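Local coordinates for protein chorismate mutase (Clostridium thermocellum, PDB 1XHO) that probably catalyses the rearrangement of chorismate to prephenate, as a trimeric chorismate mutase of the type I (AroH-like) family, at residues C[58-63]-C[117-122]. Numbering follows the deposited sequence.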
loop_
_atom_site.group_PDB
_atom_site.type_symbol
_atom_site.label_atom_id
_atom_site.label_comp_id
_atom_site.label_asym_id
_atom_site.label_seq_id
_atom_site.Cartn_x
_atom_site.Cartn_y
_atom_site.Cartn_z
ATOM N N LYS C 58 -19.556 -1.022 -0.285
ATOM C CA LYS C 58 -20.857 -0.327 -0.270
ATOM C C LYS C 58 -21.109 0.284 1.111
ATOM O O LYS C 58 -21.354 1.477 1.235
ATOM C CB LYS C 58 -21.977 -1.308 -0.675
ATOM C CG LYS C 58 -23.422 -0.767 -0.641
ATOM C CD LYS C 58 -23.583 0.617 -1.283
ATOM C CE LYS C 58 -25.058 1.021 -1.372
ATOM N NZ LYS C 58 -25.796 0.296 -2.454
ATOM N N GLU C 59 -20.984 -0.548 2.139
ATOM C CA GLU C 59 -20.982 -0.117 3.532
ATOM C C GLU C 59 -19.991 1.037 3.815
ATOM O O GLU C 59 -20.346 2.021 4.469
ATOM C CB GLU C 59 -20.656 -1.323 4.406
ATOM C CG GLU C 59 -20.687 -1.089 5.897
ATOM C CD GLU C 59 -22.080 -1.004 6.454
ATOM O OE1 GLU C 59 -22.793 -0.019 6.147
ATOM O OE2 GLU C 59 -22.449 -1.922 7.217
HETATM N N MSE C 60 -18.756 0.918 3.325
HETATM C CA MSE C 60 -17.752 1.981 3.524
HETATM C C MSE C 60 -18.163 3.302 2.868
HETATM O O MSE C 60 -17.979 4.373 3.452
HETATM C CB MSE C 60 -16.387 1.555 2.990
HETATM C CG MSE C 60 -15.721 0.491 3.827
HETATM SE SE MSE C 60 -14.076 -0.142 2.998
HETATM C CE MSE C 60 -12.969 1.321 3.482
ATOM N N ALA C 61 -18.709 3.209 1.658
ATOM C CA ALA C 61 -19.202 4.379 0.919
ATOM C C ALA C 61 -20.459 4.994 1.566
ATOM O O ALA C 61 -20.571 6.217 1.659
ATOM C CB ALA C 61 -19.478 4.006 -0.533
ATOM N N GLU C 62 -21.387 4.147 2.020
ATOM C CA GLU C 62 -22.636 4.626 2.647
ATOM C C GLU C 62 -22.374 5.403 3.931
ATOM O O GLU C 62 -22.724 6.588 4.029
ATOM C CB GLU C 62 -23.578 3.464 2.957
ATOM C CG GLU C 62 -24.209 2.844 1.747
ATOM C CD GLU C 62 -24.890 1.530 2.067
ATOM O OE1 GLU C 62 -24.194 0.578 2.494
ATOM O OE2 GLU C 62 -26.125 1.450 1.891
ATOM N N LYS C 63 -21.740 4.734 4.901
ATOM C CA LYS C 63 -21.438 5.336 6.212
ATOM C C LYS C 63 -20.565 6.600 6.129
ATOM O O LYS C 63 -20.581 7.428 7.048
ATOM C CB LYS C 63 -20.787 4.306 7.146
ATOM C CG LYS C 63 -21.685 3.082 7.438
ATOM C CD LYS C 63 -21.478 2.522 8.845
ATOM N N ILE C 117 -10.588 -10.281 4.236
ATOM C CA ILE C 117 -10.332 -9.239 3.250
ATOM C C ILE C 117 -10.273 -7.873 3.945
ATOM O O ILE C 117 -11.222 -7.478 4.637
ATOM C CB ILE C 117 -11.437 -9.222 2.172
ATOM C CG1 ILE C 117 -11.540 -10.605 1.513
ATOM C CG2 ILE C 117 -11.170 -8.131 1.137
ATOM C CD1 ILE C 117 -12.840 -10.872 0.841
ATOM N N ARG C 118 -9.155 -7.165 3.767
ATOM C CA ARG C 118 -9.007 -5.789 4.261
ATOM C C ARG C 118 -8.949 -4.776 3.119
ATOM O O ARG C 118 -8.504 -5.085 2.015
ATOM C CB ARG C 118 -7.783 -5.642 5.170
ATOM C CG ARG C 118 -7.854 -6.524 6.425
ATOM C CD ARG C 118 -6.614 -6.311 7.276
ATOM N NE ARG C 118 -6.634 -6.953 8.592
ATOM C CZ ARG C 118 -6.353 -8.235 8.848
ATOM N NH1 ARG C 118 -6.088 -9.092 7.892
ATOM N NH2 ARG C 118 -6.373 -8.665 10.088
ATOM N N VAL C 119 -9.432 -3.569 3.406
ATOM C CA VAL C 119 -9.518 -2.481 2.438
ATOM C C VAL C 119 -8.988 -1.221 3.089
ATOM O O VAL C 119 -9.379 -0.901 4.207
ATOM C CB VAL C 119 -10.991 -2.202 2.005
ATOM C CG1 VAL C 119 -11.076 -0.970 1.090
ATOM C CG2 VAL C 119 -11.569 -3.400 1.340
HETATM N N MSE C 120 -8.091 -0.523 2.392
HETATM C CA MSE C 120 -7.658 0.807 2.785
HETATM C C MSE C 120 -8.043 1.795 1.671
HETATM O O MSE C 120 -7.583 1.690 0.525
HETATM C CB MSE C 120 -6.156 0.841 3.028
HETATM C CG MSE C 120 -5.608 2.255 3.301
HETATM SE SE MSE C 120 -3.705 2.264 3.744
HETATM C CE MSE C 120 -3.857 1.928 5.715
HETATM N N MSE C 121 -8.881 2.758 2.020
HETATM C CA MSE C 121 -9.425 3.679 1.047
HETATM C C MSE C 121 -9.016 5.119 1.346
HETATM O O MSE C 121 -9.428 5.675 2.358
HETATM C CB MSE C 121 -10.940 3.548 1.075
HETATM C CG MSE C 121 -11.660 4.218 -0.059
HETATM SE SE MSE C 121 -13.554 3.992 0.208
HETATM C CE MSE C 121 -13.825 2.164 -0.236
ATOM N N HIS C 122 -8.212 5.717 0.462
ATOM C CA HIS C 122 -7.895 7.145 0.554
ATOM C C HIS C 122 -8.992 7.970 -0.144
ATOM O O HIS C 122 -9.397 7.654 -1.251
ATOM C CB HIS C 122 -6.503 7.435 -0.026
ATOM C CG HIS C 122 -5.390 6.977 0.864
ATOM N ND1 HIS C 122 -4.988 5.656 0.934
ATOM C CD2 HIS C 122 -4.634 7.652 1.761
ATOM C CE1 HIS C 122 -4.007 5.549 1.814
ATOM N NE2 HIS C 122 -3.775 6.743 2.333
#
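The hydrophobic core between helix and sheet in the AroH-type chorismate mutase fold is the setting in which Met60 meets Val119 and Met121. Residues 58-63 lie on helix 46-63. Residues 117-122 belong to strand 116-124, the middle strand of the mixed sheet, and the helix packs on one face of it. All three touching residues are buried. Met60 and Met121 are selenomethionines, with selenium in place of sulfur.

Met60 points from the helix to the sheet. Its chain runs straight out through CG (chi2 174°) and bends only at the last torsion (chi3 78°), which turns CE aside along the strand. SE settles against the valine, 3.7 Å from Val119 CG1. The methyl CE lies 3.8 Å from the same Val119 CG1, so one valine branch meets both ends of the SE-CE bond. A chi1 of 175° sets CG1 opposite the backbone N of Val119 and directs it along the strand toward Met121. CG2 points the other way, farther from Met60 SE. Met60 CE also lies 3.9 Å from Met121 CB, its first side-chain carbon.

No hydrogen bond links the two segments. The nearest CA atoms, those of Met60 and Met121, are 8.9 Å apart, and the long side chains fill that gap.

Leu56 and Leu57 of the same helix also touch Val119, and Ile35 of strand 32-40 touches Met60. Met120 points to the opposite face of the sheet, where it packs on Leu101 of the second subunit. This strand therefore joins the helix on one face and a neighbouring chain on the other.

Met121 reaches back toward the helix, and the two methionine ends meet tip to tip. Met121 CE lies 3.9 Å from Met60 CE, and Met60 SE is almost as near.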